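GlcNAc-alpha-1,4-Gal-releasing endo-beta-galactosidase (Clostridium perfringens, PDB 1UPS) probably hydrolyses O-glycosidic bonds as a calcium-binding family 16 glycoside hydrolase, an endo-beta-galactosidase that releases GlcNAc-alpha-1,4-Gal. Local coordinates at residues Y77-E80 / D81-P84; I294-R297 / Q298-K301. All coordinates share one frame; numbering follows the deposited sequence.

Contact 1 (Y77-E80 / D81-P84); sequences YITE and DQKP
Gln82 reaches back along the chain with its amide and meets the last residue of the strand, Ile78, at about a right angle. The side chain is extended, with CG anti to the backbone N (chi1 -174°), and this carries the amide past Thr79. Its OE1 accepts a hydrogen bond from Thr79 N at 3.2 Å, the donor standing above the carbonyl plane of the amide rather than on a lone pair. The amide also lies against the Ile78 CG2 methyl, with Gln82 CD 3.6 Å from it; a branched, apolar residue fits this buried strand position. Glutamine suits its place because it spans the turn with a methylene chain and still ends in a group that can both accept and donate.

Thr79 and Asp81 approach each other at a slant. Thr79 OG1 lies between its own backbone N and carbonyl carbon (chi1 58°), on the side from which it donates to Asp81 OD1 at 2.9 Å, meeting that oxygen nearly end-on. A short hydroxyl and a short carboxylate match this small span. The backbone bond of a type I beta turn, Gln82 N to Thr79 O at 3.0 Å, joins the ends of Thr79-Gln82, and the side-chain bond lies within it. Gln82 CB also packs against Thr79 OG1 at 3.4 Å.

The amide of Gln82 has further partners: OE1 also accepts from Asn66 ND2, and NE2 is bonded to Ser96 OG. The turn leads the chain out of strand 73-78, which pairs with strands 66-70 and 267-279, while Ile78 also packs on Arg94 and Ser96 of strand 94-99, in the other large sheet of the family 16 jelly-roll sandwich.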
loop_
_atom_site.group_PDB
_atom_site.type_symbol
_atom_site.label_atom_id
_atom_site.label_comp_id
_atom_site.label_asym_id
_atom_site.label_seq_id
_atom_site.Cartn_x
_atom_site.Cartn_y
_atom_site.Cartn_z
ATOM N N TYR A 77 12.967 8.805 -18.169
ATOM C CA TYR A 77 12.798 8.076 -19.416
ATOM C C TYR A 77 13.948 7.125 -19.693
ATOM O O TYR A 77 15.073 7.325 -19.206
ATOM C CB TYR A 77 12.577 9.032 -20.606
ATOM C CG TYR A 77 13.707 9.998 -20.949
ATOM C CD1 TYR A 77 13.736 11.301 -20.436
ATOM C CD2 TYR A 77 14.730 9.618 -21.829
ATOM C CE1 TYR A 77 14.776 12.212 -20.801
ATOM C CE2 TYR A 77 15.762 10.508 -22.182
ATOM C CZ TYR A 77 15.776 11.793 -21.674
ATOM O OH TYR A 77 16.805 12.649 -22.037
ATOM N N ILE A 78 13.634 6.091 -20.462
ATOM C CA ILE A 78 14.629 5.156 -20.971
ATOM C C ILE A 78 14.646 5.291 -22.489
ATOM O O ILE A 78 13.607 5.142 -23.136
ATOM C CB ILE A 78 14.247 3.711 -20.621
ATOM C CG1 ILE A 78 14.017 3.565 -19.104
ATOM C CG2 ILE A 78 15.347 2.732 -21.139
ATOM C CD1 ILE A 78 13.395 2.179 -18.692
ATOM N N THR A 79 15.820 5.547 -23.060
ATOM C CA THR A 79 15.926 5.594 -24.517
ATOM C C THR A 79 16.133 4.214 -25.120
ATOM O O THR A 79 16.575 3.276 -24.427
ATOM C CB THR A 79 17.071 6.491 -24.981
ATOM O OG1 THR A 79 18.301 6.011 -24.422
ATOM C CG2 THR A 79 16.910 7.918 -24.416
ATOM N N GLU A 80 15.856 4.121 -26.421
ATOM C CA GLU A 80 16.003 2.866 -27.158
ATOM C C GLU A 80 17.442 2.344 -27.112
ATOM O O GLU A 80 17.657 1.132 -27.137
ATOM C CB GLU A 80 15.555 3.043 -28.611
ATOM C CG GLU A 80 15.420 1.725 -29.372
ATOM C CD GLU A 80 14.827 1.883 -30.770
ATOM O OE1 GLU A 80 14.234 2.953 -31.094
ATOM O OE2 GLU A 80 14.952 0.915 -31.554
ATOM N N ASP A 81 18.413 3.255 -27.048
ATOM C CA ASP A 81 19.827 2.876 -26.998
ATOM C C ASP A 81 20.445 2.916 -25.593
ATOM O O ASP A 81 21.676 2.811 -25.431
ATOM C CB ASP A 81 20.652 3.691 -28.020
ATOM C CG ASP A 81 20.564 5.207 -27.799
ATOM O OD1 ASP A 81 19.778 5.684 -26.933
ATOM O OD2 ASP A 81 21.254 6.001 -28.467
ATOM N N GLN A 82 19.602 3.060 -24.569
ATOM C CA GLN A 82 20.095 3.073 -23.189
ATOM C C GLN A 82 20.720 1.721 -22.828
ATOM O O GLN A 82 20.216 0.674 -23.253
ATOM C CB GLN A 82 18.953 3.440 -22.226
ATOM C CG GLN A 82 19.376 3.626 -20.777
ATOM C CD GLN A 82 18.353 4.403 -19.985
ATOM O OE1 GLN A 82 17.741 5.344 -20.514
ATOM N NE2 GLN A 82 18.175 4.033 -18.717
ATOM N N LYS A 83 21.822 1.737 -22.073
ATOM C CA LYS A 83 22.470 0.467 -21.677
ATOM C C LYS A 83 21.903 -0.072 -20.373
ATOM O O LYS A 83 21.331 0.698 -19.592
ATOM C CB LYS A 83 23.981 0.661 -21.538
ATOM C CG LYS A 83 24.633 1.113 -22.837
ATOM C CD LYS A 83 26.156 0.960 -22.725
ATOM C CE LYS A 83 26.812 0.775 -24.080
ATOM N NZ LYS A 83 26.696 2.012 -24.909
ATOM N N PRO A 84 22.065 -1.377 -20.101
ATOM C CA PRO A 84 21.611 -1.920 -18.807
ATOM C C PRO A 84 22.226 -1.168 -17.623
ATOM O O PRO A 84 23.395 -0.744 -17.733
ATOM C CB PRO A 84 22.094 -3.383 -18.824
ATOM C CG PRO A 84 22.236 -3.727 -20.308
ATOM C CD PRO A 84 22.614 -2.412 -20.998
#

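Contact 2 (I294-R297 / Q298-K301); sequences IRNR and QTGK
Gln298 begins the turn after the strand by offering its backbone N to the side-chain oxygen of Asn296, a weak, bent bond of 3.0 Å from N to OD1. Its CB packs on the same oxygen, while its NE2 makes a weak bond to Tyr396 OH.

Thr299 is held more firmly: its backbone N donates to Asn296 OD1 at 3.0 Å, in the carbonyl plane and on a lone pair. With CG anti to its backbone N (chi1 -169°), Asn296 presents this oxygen to two successive peptide N-H groups in the manner of an Asx turn, which suits a short amide side chain. Thr299 OG1 sits against Asn296 CB at 3.3 Å and accepts from Lys301 N in an ST turn, so threonine supplies both a packing surface and an acceptor.

Gly300 has a positive phi (70°), a backbone shape that favours glycine. Its N donates to Asn296 O at 2.9 Å, and its carbonyl oxygen is taken up by Arg295. The extended arginine chain sets the guanidinium edge toward that oxygen: NE binds Gly300 O at 2.8 Å almost in the guanidinium plane, and NH2 adds a weak second bond.

Lys301 closes the loop through its backbone, its O receiving Asn296 N at 2.8 Å. Its side chain starts away from 294-297, and NZ forms a salt bridge with Asp316.

The loop links strand 291-296 to strand 302-304 in what is probably a ricin-type beta-trefoil. Side chains reinforce a backbone-bonded turn: Asn296 OD1 satisfies peptide N-H groups while Asn296 ND2 binds Thr411 O, so a buried amide is used at both ends, and the positive guanidinium of Arg295 would be expected to polarise the Gly300 carbonyl.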
loop_
_atom_site.group_PDB
_atom_site.type_symbol
_atom_site.label_atom_id
_atom_site.label_comp_id
_atom_site.label_asym_id
_atom_site.label_seq_id
_atom_site.Cartn_x
_atom_site.Cartn_y
_atom_site.Cartn_z
ATOM N N ILE A 294 -20.505 -0.987 13.813
ATOM C CA ILE A 294 -20.415 -1.507 12.442
ATOM C C ILE A 294 -21.779 -1.374 11.776
ATOM O O ILE A 294 -22.744 -2.012 12.196
ATOM C CB ILE A 294 -19.954 -2.995 12.435
ATOM C CG1 ILE A 294 -18.605 -3.153 13.155
ATOM C CG2 ILE A 294 -19.811 -3.489 10.990
ATOM C CD1 ILE A 294 -18.133 -4.626 13.299
ATOM N N ARG A 295 -21.842 -0.544 10.746
ATOM C CA ARG A 295 -23.109 -0.194 10.114
ATOM C C ARG A 295 -23.180 -0.705 8.674
ATOM O O ARG A 295 -22.213 -0.562 7.911
ATOM C CB ARG A 295 -23.263 1.326 10.126
ATOM C CG ARG A 295 -24.649 1.829 9.678
ATOM C CD ARG A 295 -24.752 3.364 9.608
ATOM N NE ARG A 295 -26.141 3.765 9.851
ATOM C CZ ARG A 295 -26.633 5.000 9.733
ATOM N NH1 ARG A 295 -25.858 6.024 9.371
ATOM N NH2 ARG A 295 -27.921 5.208 9.972
ATOM N N ASN A 296 -24.331 -1.270 8.309
ATOM C CA ASN A 296 -24.583 -1.728 6.942
ATOM C C ASN A 296 -24.877 -0.575 5.982
ATOM O O ASN A 296 -25.650 0.338 6.308
ATOM C CB ASN A 296 -25.765 -2.708 6.924
ATOM C CG ASN A 296 -25.901 -3.422 5.585
ATOM O OD1 ASN A 296 -26.684 -3.008 4.707
ATOM N ND2 ASN A 296 -25.106 -4.470 5.400
ATOM N N ARG A 297 -24.268 -0.599 4.801
ATOM C CA ARG A 297 -24.500 0.492 3.850
ATOM C C ARG A 297 -25.943 0.556 3.328
ATOM O O ARG A 297 -26.549 1.643 3.224
ATOM C CB ARG A 297 -23.512 0.448 2.678
ATOM C CG ARG A 297 -23.695 1.639 1.708
ATOM C CD ARG A 297 -22.723 1.611 0.525
ATOM N NE ARG A 297 -22.792 2.847 -0.252
ATOM C CZ ARG A 297 -22.043 3.123 -1.316
ATOM N NH1 ARG A 297 -21.137 2.251 -1.752
ATOM N NH2 ARG A 297 -22.197 4.307 -1.943
ATOM N N GLN A 298 -26.486 -0.604 2.985
ATOM C CA GLN A 298 -27.821 -0.663 2.385
ATOM C C GLN A 298 -28.919 -0.349 3.396
ATOM O O GLN A 298 -29.818 0.461 3.107
ATOM C CB GLN A 298 -28.053 -2.032 1.703
ATOM C CG GLN A 298 -29.496 -2.249 1.167
ATOM C CD GLN A 298 -29.824 -1.471 -0.088
ATOM O OE1 GLN A 298 -29.090 -0.563 -0.474
ATOM N NE2 GLN A 298 -30.944 -1.827 -0.743
ATOM N N THR A 299 -28.845 -0.953 4.582
ATOM C CA THR A 299 -29.952 -0.848 5.546
ATOM C C THR A 299 -29.764 0.235 6.588
ATOM O O THR A 299 -30.734 0.604 7.260
ATOM C CB THR A 299 -30.187 -2.156 6.310
ATOM O OG1 THR A 299 -29.037 -2.438 7.133
ATOM C CG2 THR A 299 -30.334 -3.366 5.337
ATOM N N GLY A 300 -28.531 0.706 6.750
ATOM C CA GLY A 300 -28.220 1.676 7.794
ATOM C C GLY A 300 -28.265 1.111 9.213
ATOM O O GLY A 300 -28.196 1.888 10.178
ATOM N N LYS A 301 -28.400 -0.214 9.359
ATOM C CA LYS A 301 -28.498 -0.836 10.682
ATOM C C LYS A 301 -27.128 -1.258 11.229
ATOM O O LYS A 301 -26.165 -1.404 10.478
ATOM C CB LYS A 301 -29.447 -2.043 10.676
ATOM C CG LYS A 301 -30.818 -1.770 10.032
ATOM C CD LYS A 301 -31.560 -0.586 10.690
ATOM C CE LYS A 301 -32.997 -0.485 10.107
ATOM N NZ LYS A 301 -33.707 0.788 10.475
#

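Overall arrangement
Contact 1 comes first along the chain, and contact 2 opens only after it has closed. Their centres lie 53 Å apart, on opposite sides of the chain's centre, and their nearest atoms are about 38 Å apart. Residues 77-84 lie within the family 16 region and run off the end of strand 73-78 of its large antiparallel sheet. Residues 294-301 run off the end of strand 291-296, which pairs with strand 414-419 near the C-terminus, in a part consistent with the ricin-type beta-trefoil domain predicted for the protein. The two contacts share no strand or sheet. Both are connections leaving strand ends, remote from the calcium site, the first a type I turn, the second a longer loop.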